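Local coordinates for protein malate dehydrogenase (Naegleria fowleri, PDB 6UM4) that probably catalyses the reversible oxidation of malate to oxaloacetate with a nicotinamide dinucleotide cofactor, at residues 132-137 with 164-170; 198-203 with 229-233. All coordinates share one frame. Residue numbers count along the deposited sequence, not the author numbering.

In the fold
Both contacts belong to the NAD-binding Rossmann-type domain, and they join different elements of it. Contact 1 lies at one edge of the six-stranded parallel sheet, its centre about 21 Å from that of the chain, where strand 129-134 meets the end of strand 158-164 and the short helix 167-171; it is partly buried. Contact 2 lies deeper, its centre about 14 Å from that of the chain, and packs helix 191-212 on helix 226-235, with six of its seven touching residues buried. Backbone and guanidinium hydrogen bonds dominate contact 1, whereas contact 2 relies on van der Waals and CH-pi packing. Their centres are about 16 Å apart, and the two do not touch.

Contact 1 of 2, residues 132-137 with 164-170; sequences RLLERP and TDSENDA
This is the C-terminal end of a parallel strand pair in a Rossmann-type sheet, where edge strand 158-164 runs beside strand 129-134 and then turns into helix 167-171. Residues 132-134 are extended. Arg132 (chi1 m, chi2 t, chi3 p) points toward the helix, its long side chain suited to reaching backbone carbonyls: NH2 donates to Asp169 O at 2.9 Å, and NE to Asp169 O at 3.2 Å and, weakly, to Ala170 O at 3.0 Å. Asp169 itself forms a salt bridge with Arg172. Leu133 turns its side chain away, onto helix 140-151, while its O accepts from Thr164 N at 3.0 Å. Leu134 pairs with Thr164 in a parallel bridge, CA to CA 5.2 Å. Its t,p side chain packs against the turn, CD1 3.6 Å from Asp165 C and 3.7 Å from Ser166 N, CD2 3.7 Å from Glu167 CG; CB lies 4.0 Å from Ala170 CB, where a small methyl permits close approach. Glu135 leaves the strand but keeps the register, its N donating to Thr164 O at 3.2 Å, and Glu135 O receives a CA-H...O contact from Asp165 CA at 3.3 Å. The Glu135 carboxylate is held elsewhere: OE1 accepts from Arg136 N at 2.9 Å and OE2 from Cys106 N. Pro137 CB makes a van der Waals contact with Asp165 OD2 at 3.5 Å, where both residues are exposed. In the second segment, Thr164 OG1 accepts from Ser166 N at 2.9 Å in an ST turn, and N-cap Ser166 starts the helix, its OG accepting from Asp169 N at 2.9 Å.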
ATOM      1  N   ARG A 132      -8.664 -12.728  -8.344  1.00 23.78           N
ATOM      2  CA  ARG A 132      -9.288 -12.732  -9.656  1.00 24.18           C
ATOM      3  C   ARG A 132      -9.575 -11.281  -9.997  1.00 23.49           C
ATOM      4  O   ARG A 132     -10.471 -10.664  -9.408  1.00 22.88           O
ATOM      5  CB  ARG A 132     -10.549 -13.596  -9.661  1.00 27.30           C
ATOM      6  CG  ARG A 132     -10.257 -15.077  -9.364  1.00 28.49           C
ATOM      7  CD  ARG A 132     -11.520 -15.952  -9.472  1.00 26.10           C
ATOM      8  NE  ARG A 132     -11.858 -16.272 -10.850  1.00 26.84           N
ATOM      9  CZ  ARG A 132     -11.317 -17.290 -11.528  1.00 36.06           C
ATOM     10  NH1 ARG A 132     -10.285 -17.953 -11.013  1.00 28.25           N
ATOM     11  NH2 ARG A 132     -11.701 -17.543 -12.777  1.00 29.07           N
ATOM     12  N   LEU A 133      -8.830 -10.756 -10.953  1.00 23.71           N
ATOM     13  CA  LEU A 133      -8.770  -9.329 -11.239  1.00 25.44           C
ATOM     14  C   LEU A 133      -9.576  -9.037 -12.491  1.00 29.61           C
ATOM     15  O   LEU A 133      -9.288  -9.595 -13.554  1.00 26.43           O
ATOM     16  CB  LEU A 133      -7.320  -8.887 -11.439  1.00 23.91           C
ATOM     17  CG  LEU A 133      -6.381  -9.187 -10.277  1.00 24.78           C
ATOM     18  CD1 LEU A 133      -4.987  -8.616 -10.563  1.00 23.31           C
ATOM     19  CD2 LEU A 133      -6.979  -8.579  -8.992  1.00 24.73           C
ATOM     20  N   LEU A 134     -10.546  -8.135 -12.374  1.00 25.80           N
ATOM     21  CA  LEU A 134     -11.471  -7.815 -13.453  1.00 25.03           C
ATOM     22  C   LEU A 134     -11.249  -6.386 -13.927  1.00 24.81           C
ATOM     23  O   LEU A 134     -11.065  -5.477 -13.116  1.00 27.44           O
ATOM     24  CB  LEU A 134     -12.923  -7.978 -12.981  1.00 27.27           C
ATOM     25  CG  LEU A 134     -13.983  -7.478 -13.954  1.00 25.79           C
ATOM     26  CD1 LEU A 134     -13.889  -8.320 -15.207  1.00 24.87           C
ATOM     27  CD2 LEU A 134     -15.372  -7.562 -13.360  1.00 28.55           C
ATOM     28  N   GLU A 135     -11.255  -6.191 -15.241  1.00 26.00           N
ATOM     29  CA  GLU A 135     -11.137  -4.861 -15.818  1.00 24.30           C
ATOM     30  C   GLU A 135     -11.969  -4.808 -17.089  1.00 28.58           C
ATOM     31  O   GLU A 135     -12.457  -5.828 -17.582  1.00 29.89           O
ATOM     32  CB  GLU A 135      -9.663  -4.494 -16.118  1.00 24.53           C
ATOM     33  CG  GLU A 135      -9.016  -3.518 -15.144  1.00 24.10           C
ATOM     34  CD  GLU A 135      -9.724  -2.147 -15.070  1.00 30.00           C
ATOM     35  OE1 GLU A 135     -10.475  -1.788 -16.009  1.00 33.89           O
ATOM     36  OE2 GLU A 135      -9.538  -1.433 -14.058  1.00 28.26           O
ATOM     37  N   ARG A 136     -12.109  -3.601 -17.629  1.00 26.08           N
ATOM     38  CA  ARG A 136     -12.738  -3.425 -18.920  1.00 26.41           C
ATOM     39  C   ARG A 136     -11.874  -4.060 -20.008  1.00 33.68           C
ATOM     40  O   ARG A 136     -10.664  -4.229 -19.829  1.00 34.97           O
ATOM     41  CB  ARG A 136     -12.949  -1.940 -19.202  1.00 27.64           C
ATOM     42  CG  ARG A 136     -14.104  -1.326 -18.410  1.00 35.26           C
ATOM     43  CD  ARG A 136     -14.358   0.124 -18.812  1.00 44.86           C
ATOM     44  NE  ARG A 136     -15.063   0.863 -17.763  1.00 54.44           N
ATOM     45  CZ  ARG A 136     -16.381   1.052 -17.718  1.00 59.37           C
ATOM     46  NH1 ARG A 136     -17.161   0.559 -18.674  1.00 62.56           N
ATOM     47  NH2 ARG A 136     -16.922   1.740 -16.713  1.00 56.97           N
ATOM     48  N   PRO A 137     -12.482  -4.449 -21.137  1.00 39.01           N
ATOM     49  CA  PRO A 137     -11.704  -5.116 -22.200  1.00 42.56           C
ATOM     50  C   PRO A 137     -10.492  -4.323 -22.664  1.00 48.74           C
ATOM     51  O   PRO A 137      -9.423  -4.898 -22.914  1.00 46.85           O
ATOM     52  CB  PRO A 137     -12.731  -5.272 -23.330  1.00 44.99           C
ATOM     53  CG  PRO A 137     -14.059  -5.282 -22.645  1.00 38.95           C
ATOM     54  CD  PRO A 137     -13.917  -4.349 -21.473  1.00 34.66           C
ATOM     55  N   THR A 164      -9.052 -11.175 -16.141  1.00 26.74           N
ATOM     56  CA  THR A 164     -10.152 -11.372 -17.080  1.00 27.36           C
ATOM     57  C   THR A 164     -10.911 -10.073 -17.295  1.00 26.90           C
ATOM     58  O   THR A 164     -10.898  -9.172 -16.453  1.00 27.94           O
ATOM     59  CB  THR A 164     -11.108 -12.481 -16.612  1.00 27.54           C
ATOM     60  OG1 THR A 164     -12.188 -12.605 -17.544  1.00 28.22           O
ATOM     61  CG2 THR A 164     -11.662 -12.206 -15.237  1.00 26.52           C
ATOM     62  N   ASP A 165     -11.573  -9.982 -18.447  1.00 27.68           N
ATOM     63  CA  ASP A 165     -12.555  -8.928 -18.670  1.00 28.42           C
ATOM     64  C   ASP A 165     -13.981  -9.467 -18.663  1.00 27.70           C
ATOM     65  O   ASP A 165     -14.890  -8.815 -19.184  1.00 27.95           O
ATOM     66  CB  ASP A 165     -12.271  -8.178 -19.974  1.00 33.40           C
ATOM     67  CG  ASP A 165     -12.341  -9.072 -21.205  1.00 41.63           C
ATOM     68  OD1 ASP A 165     -12.715 -10.262 -21.089  1.00 45.15           O
ATOM     69  OD2 ASP A 165     -12.020  -8.571 -22.307  1.00 46.94           O
ATOM     70  N   SER A 166     -14.192 -10.653 -18.098  1.00 29.03           N
ATOM     71  CA  SER A 166     -15.500 -11.297 -18.057  1.00 28.16           C
ATOM     72  C   SER A 166     -15.979 -11.423 -16.625  1.00 27.29           C
ATOM     73  O   SER A 166     -15.352 -12.126 -15.821  1.00 27.03           O
ATOM     74  CB  SER A 166     -15.463 -12.692 -18.664  1.00 36.65           C
ATOM     75  OG  SER A 166     -16.502 -13.455 -18.064  1.00 34.80           O
ATOM     76  N   GLU A 167     -17.126 -10.806 -16.333  1.00 28.00           N
ATOM     77  CA  GLU A 167     -17.670 -10.876 -14.987  1.00 26.86           C
ATOM     78  C   GLU A 167     -18.003 -12.311 -14.622  1.00 28.07           C
ATOM     79  O   GLU A 167     -17.788 -12.734 -13.481  1.00 28.10           O
ATOM     80  CB  GLU A 167     -18.894  -9.970 -14.872  1.00 27.84           C
ATOM     81  CG  GLU A 167     -18.512  -8.494 -14.981  1.00 39.51           C
ATOM     82  CD  GLU A 167     -19.698  -7.570 -15.153  1.00 45.28           C
ATOM     83  OE1 GLU A 167     -20.820  -8.081 -15.375  1.00 48.71           O
ATOM     84  OE2 GLU A 167     -19.500  -6.329 -15.063  1.00 39.82           O
ATOM     85  N   ASN A 168     -18.489 -13.090 -15.589  1.00 28.27           N
ATOM     86  CA  ASN A 168     -18.735 -14.500 -15.310  1.00 28.68           C
ATOM     87  C   ASN A 168     -17.452 -15.212 -14.873  1.00 28.60           C
ATOM     88  O   ASN A 168     -17.433 -15.884 -13.835  1.00 28.48           O
ATOM     89  CB  ASN A 168     -19.343 -15.186 -16.534  1.00 30.01           C
ATOM     90  CG  ASN A 168     -19.799 -16.602 -16.233  1.00 30.91           C
ATOM     91  OD1 ASN A 168     -20.876 -16.823 -15.671  1.00 31.20           O
ATOM     92  ND2 ASN A 168     -18.985 -17.570 -16.609  1.00 32.41           N
ATOM     93  N   ASP A 169     -16.355 -15.036 -15.616  1.00 28.72           N
ATOM     94  CA  ASP A 169     -15.108 -15.689 -15.200  1.00 35.37           C
ATOM     95  C   ASP A 169     -14.595 -15.128 -13.876  1.00 28.27           C
ATOM     96  O   ASP A 169     -14.117 -15.887 -13.019  1.00 27.62           O
ATOM     97  CB  ASP A 169     -14.012 -15.580 -16.280  1.00 37.69           C
ATOM     98  CG  ASP A 169     -14.293 -16.439 -17.538  1.00 50.65           C
ATOM     99  OD1 ASP A 169     -15.021 -17.456 -17.453  1.00 55.39           O
ATOM    100  OD2 ASP A 169     -13.738 -16.123 -18.619  1.00 52.46           O
ATOM    101  N   ALA A 170     -14.708 -13.810 -13.684  1.00 26.66           N
ATOM    102  CA  ALA A 170     -14.105 -13.155 -12.523  1.00 25.62           C
ATOM    103  C   ALA A 170     -14.623 -13.725 -11.205  1.00 27.04           C
ATOM    104  O   ALA A 170     -13.838 -14.026 -10.298  1.00 25.15           O
ATOM    105  CB  ALA A 170     -14.354 -11.644 -12.592  1.00 24.85           C
TER

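Contact 2 of 2, residues 198-203 with 229-233; sequences NAAIFK and NAMIT
Two helices of the Rossmann-type NAD-binding domain pack here, 191-212 through residues 198-203 and 226-235 through residues 229-233. Both segments are helical throughout. The axes of these short segments approach to 8.2 Å and cross at -39°, with N-to-C directions 39° apart; Ala199 lies by Asn229 (CA to CA 5.8 Å) and Phe202 by Thr233 (5.1 Å).

Aliphatic packing centres on Ile232, an m,m rotamer pointing toward the first helix. Its CG1 lies 3.8 Å from Ala199 CB, and its CG2 reaches Ala199 O at 3.3 Å and Lys203 N at 3.5 Å. The small alanine lets this branched side chain settle against the backbone. Val414 of helix 394-414 also touches both Ala199 and Ile232.

The aromatic part belongs to Phe202, with chi1 m and chi2 near -85°. Asn229 CB sits over one face of its ring, 3.8 Å from the centroid and 17° off the normal, a CH-pi contact, and Ile221 of strand 218-221 touches both residues.

No hydrogen bond links the segments; their polar atoms lie against carbon. Asn229 ND2 is 3.3 Å from Phe202 CE2, and Asn198 CB is 3.5 Å from Asn229 OD1. Thr233 OG1, 3.4 Å from Phe202 CD1, donates to Asn229 O at 2.8 Å, which lets a threonine be buried inside a helix. Phe202 O accepts a CA-H...O contact from Thr233 CA at 3.6 Å.

Cohesion therefore comes mainly from van der Waals packing, with CH-pi and CA-H...O contacts added, while the Asn229 amide bonds to Ala223 O outside both segments and the Thr233 hydroxyl to its own helix backbone.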
ATOM      1  N   ASN A 198     -24.742   2.934 -13.563  1.00 31.24           N
ATOM      2  CA  ASN A 198     -24.049   2.101 -12.588  1.00 31.04           C
ATOM      3  C   ASN A 198     -24.955   0.990 -12.069  1.00 31.87           C
ATOM      4  O   ASN A 198     -24.500  -0.138 -11.850  1.00 28.37           O
ATOM      5  CB  ASN A 198     -23.518   2.962 -11.449  1.00 25.11           C
ATOM      6  CG  ASN A 198     -22.222   3.639 -11.806  1.00 29.81           C
ATOM      7  OD1 ASN A 198     -21.158   3.019 -11.786  1.00 31.60           O
ATOM      8  ND2 ASN A 198     -22.303   4.912 -12.179  1.00 34.51           N
ATOM      9  N   ALA A 199     -26.248   1.274 -11.892  1.00 38.72           N
ATOM     10  CA  ALA A 199     -27.161   0.206 -11.500  1.00 34.71           C
ATOM     11  C   ALA A 199     -27.126  -0.932 -12.518  1.00 32.98           C
ATOM     12  O   ALA A 199     -27.152  -2.109 -12.139  1.00 32.25           O
ATOM     13  CB  ALA A 199     -28.579   0.749 -11.311  1.00 26.94           C
ATOM     14  N   ALA A 200     -27.051  -0.600 -13.814  1.00 30.60           N
ATOM     15  CA  ALA A 200     -26.961  -1.632 -14.844  1.00 31.11           C
ATOM     16  C   ALA A 200     -25.685  -2.453 -14.689  1.00 30.21           C
ATOM     17  O   ALA A 200     -25.686  -3.667 -14.929  1.00 27.02           O
ATOM     18  CB  ALA A 200     -27.035  -0.998 -16.234  1.00 31.36           C
ATOM     19  N   ILE A 201     -24.583  -1.807 -14.310  1.00 25.67           N
ATOM     20  CA  ILE A 201     -23.340  -2.534 -14.053  1.00 32.57           C
ATOM     21  C   ILE A 201     -23.509  -3.482 -12.870  1.00 29.03           C
ATOM     22  O   ILE A 201     -23.067  -4.637 -12.907  1.00 24.57           O
ATOM     23  CB  ILE A 201     -22.167  -1.556 -13.818  1.00 27.60           C
ATOM     24  CG1 ILE A 201     -21.775  -0.819 -15.099  1.00 29.87           C
ATOM     25  CG2 ILE A 201     -20.968  -2.254 -13.209  1.00 23.63           C
ATOM     26  CD1 ILE A 201     -20.814   0.311 -14.845  1.00 30.43           C
ATOM     27  N   PHE A 202     -24.109  -2.997 -11.781  1.00 24.09           N
ATOM     28  CA  PHE A 202     -24.193  -3.822 -10.583  1.00 23.64           C
ATOM     29  C   PHE A 202     -25.353  -4.808 -10.628  1.00 24.41           C
ATOM     30  O   PHE A 202     -25.324  -5.810  -9.911  1.00 24.33           O
ATOM     31  CB  PHE A 202     -24.232  -2.927  -9.338  1.00 22.92           C
ATOM     32  CG  PHE A 202     -22.888  -2.340  -9.036  1.00 23.29           C
ATOM     33  CD1 PHE A 202     -21.961  -3.056  -8.290  1.00 21.59           C
ATOM     34  CD2 PHE A 202     -22.512  -1.140  -9.592  1.00 22.11           C
ATOM     35  CE1 PHE A 202     -20.713  -2.557  -8.049  1.00 24.03           C
ATOM     36  CE2 PHE A 202     -21.256  -0.634  -9.368  1.00 27.68           C
ATOM     37  CZ  PHE A 202     -20.347  -1.344  -8.595  1.00 25.86           C
ATOM     38  N   LYS A 203     -26.347  -4.576 -11.474  1.00 25.28           N
ATOM     39  CA  LYS A 203     -27.313  -5.634 -11.738  1.00 29.01           C
ATOM     40  C   LYS A 203     -26.613  -6.821 -12.378  1.00 30.08           C
ATOM     41  O   LYS A 203     -26.785  -7.970 -11.953  1.00 29.32           O
ATOM     42  CB  LYS A 203     -28.430  -5.113 -12.636  1.00 31.66           C
ATOM     43  CG  LYS A 203     -29.292  -6.203 -13.245  1.00 32.87           C
ATOM     44  CD  LYS A 203     -30.297  -5.625 -14.219  1.00 37.60           C
ATOM     45  CE  LYS A 203     -31.312  -6.680 -14.656  1.00 36.15           C
ATOM     46  NZ  LYS A 203     -31.948  -6.262 -15.931  1.00 40.38           N
ATOM     47  N   ASN A 229     -25.640   1.188  -5.354  1.00 21.66           N
ATOM     48  CA  ASN A 229     -25.039   0.087  -6.104  1.00 21.67           C
ATOM     49  C   ASN A 229     -25.163  -1.223  -5.336  1.00 21.59           C
ATOM     50  O   ASN A 229     -25.514  -2.260  -5.911  1.00 22.09           O
ATOM     51  CB  ASN A 229     -23.571   0.390  -6.406  1.00 21.11           C
ATOM     52  CG  ASN A 229     -23.398   1.397  -7.530  1.00 25.19           C
ATOM     53  OD1 ASN A 229     -24.306   1.627  -8.330  1.00 23.89           O
ATOM     54  ND2 ASN A 229     -22.226   2.020  -7.583  1.00 22.85           N
ATOM     55  N   ALA A 230     -24.897  -1.188  -4.023  1.00 21.10           N
ATOM     56  CA  ALA A 230     -25.001  -2.397  -3.208  1.00 21.54           C
ATOM     57  C   ALA A 230     -26.428  -2.932  -3.207  1.00 28.08           C
ATOM     58  O   ALA A 230     -26.657  -4.150  -3.313  1.00 22.40           O
ATOM     59  CB  ALA A 230     -24.552  -2.086  -1.777  1.00 20.62           C
ATOM     60  N   MET A 231     -27.400  -2.026  -3.091  1.00 27.71           N
ATOM     61  CA  MET A 231     -28.796  -2.426  -3.108  1.00 23.17           C
ATOM     62  C   MET A 231     -29.165  -3.106  -4.420  1.00 23.86           C
ATOM     63  O   MET A 231     -29.919  -4.083  -4.429  1.00 25.18           O
ATOM     64  CB  MET A 231     -29.671  -1.207  -2.883  1.00 23.46           C
ATOM     65  CG  MET A 231     -31.149  -1.576  -2.793  1.00 34.59           C
ATOM     66  SD  MET A 231     -32.091  -0.228  -3.485  1.00 48.30           S
ATOM     67  CE  MET A 231     -31.588  -0.360  -5.191  1.00 40.77           C
ATOM     68  N   ILE A 232     -28.716  -2.548  -5.547  1.00 28.96           N
ATOM     69  CA  ILE A 232     -28.981  -3.172  -6.842  1.00 30.38           C
ATOM     70  C   ILE A 232     -28.296  -4.533  -6.939  1.00 24.47           C
ATOM     71  O   ILE A 232     -28.850  -5.490  -7.499  1.00 25.18           O
ATOM     72  CB  ILE A 232     -28.544  -2.248  -7.991  1.00 31.36           C
ATOM     73  CG1 ILE A 232     -29.466  -1.040  -8.076  1.00 34.04           C
ATOM     74  CG2 ILE A 232     -28.582  -3.013  -9.316  1.00 27.96           C
ATOM     75  CD1 ILE A 232     -30.888  -1.406  -8.456  1.00 37.69           C
ATOM     76  N   THR A 233     -27.059  -4.626  -6.455  1.00 27.28           N
ATOM     77  CA  THR A 233     -26.354  -5.905  -6.482  1.00 28.53           C
ATOM     78  C   THR A 233     -27.162  -6.971  -5.754  1.00 32.36           C
ATOM     79  O   THR A 233     -27.400  -8.064  -6.282  1.00 24.86           O
ATOM     80  CB  THR A 233     -24.979  -5.770  -5.832  1.00 22.65           C
ATOM     81  OG1 THR A 233     -24.238  -4.728  -6.472  1.00 22.92           O
ATOM     82  CG2 THR A 233     -24.212  -7.085  -5.946  1.00 22.79           C
TER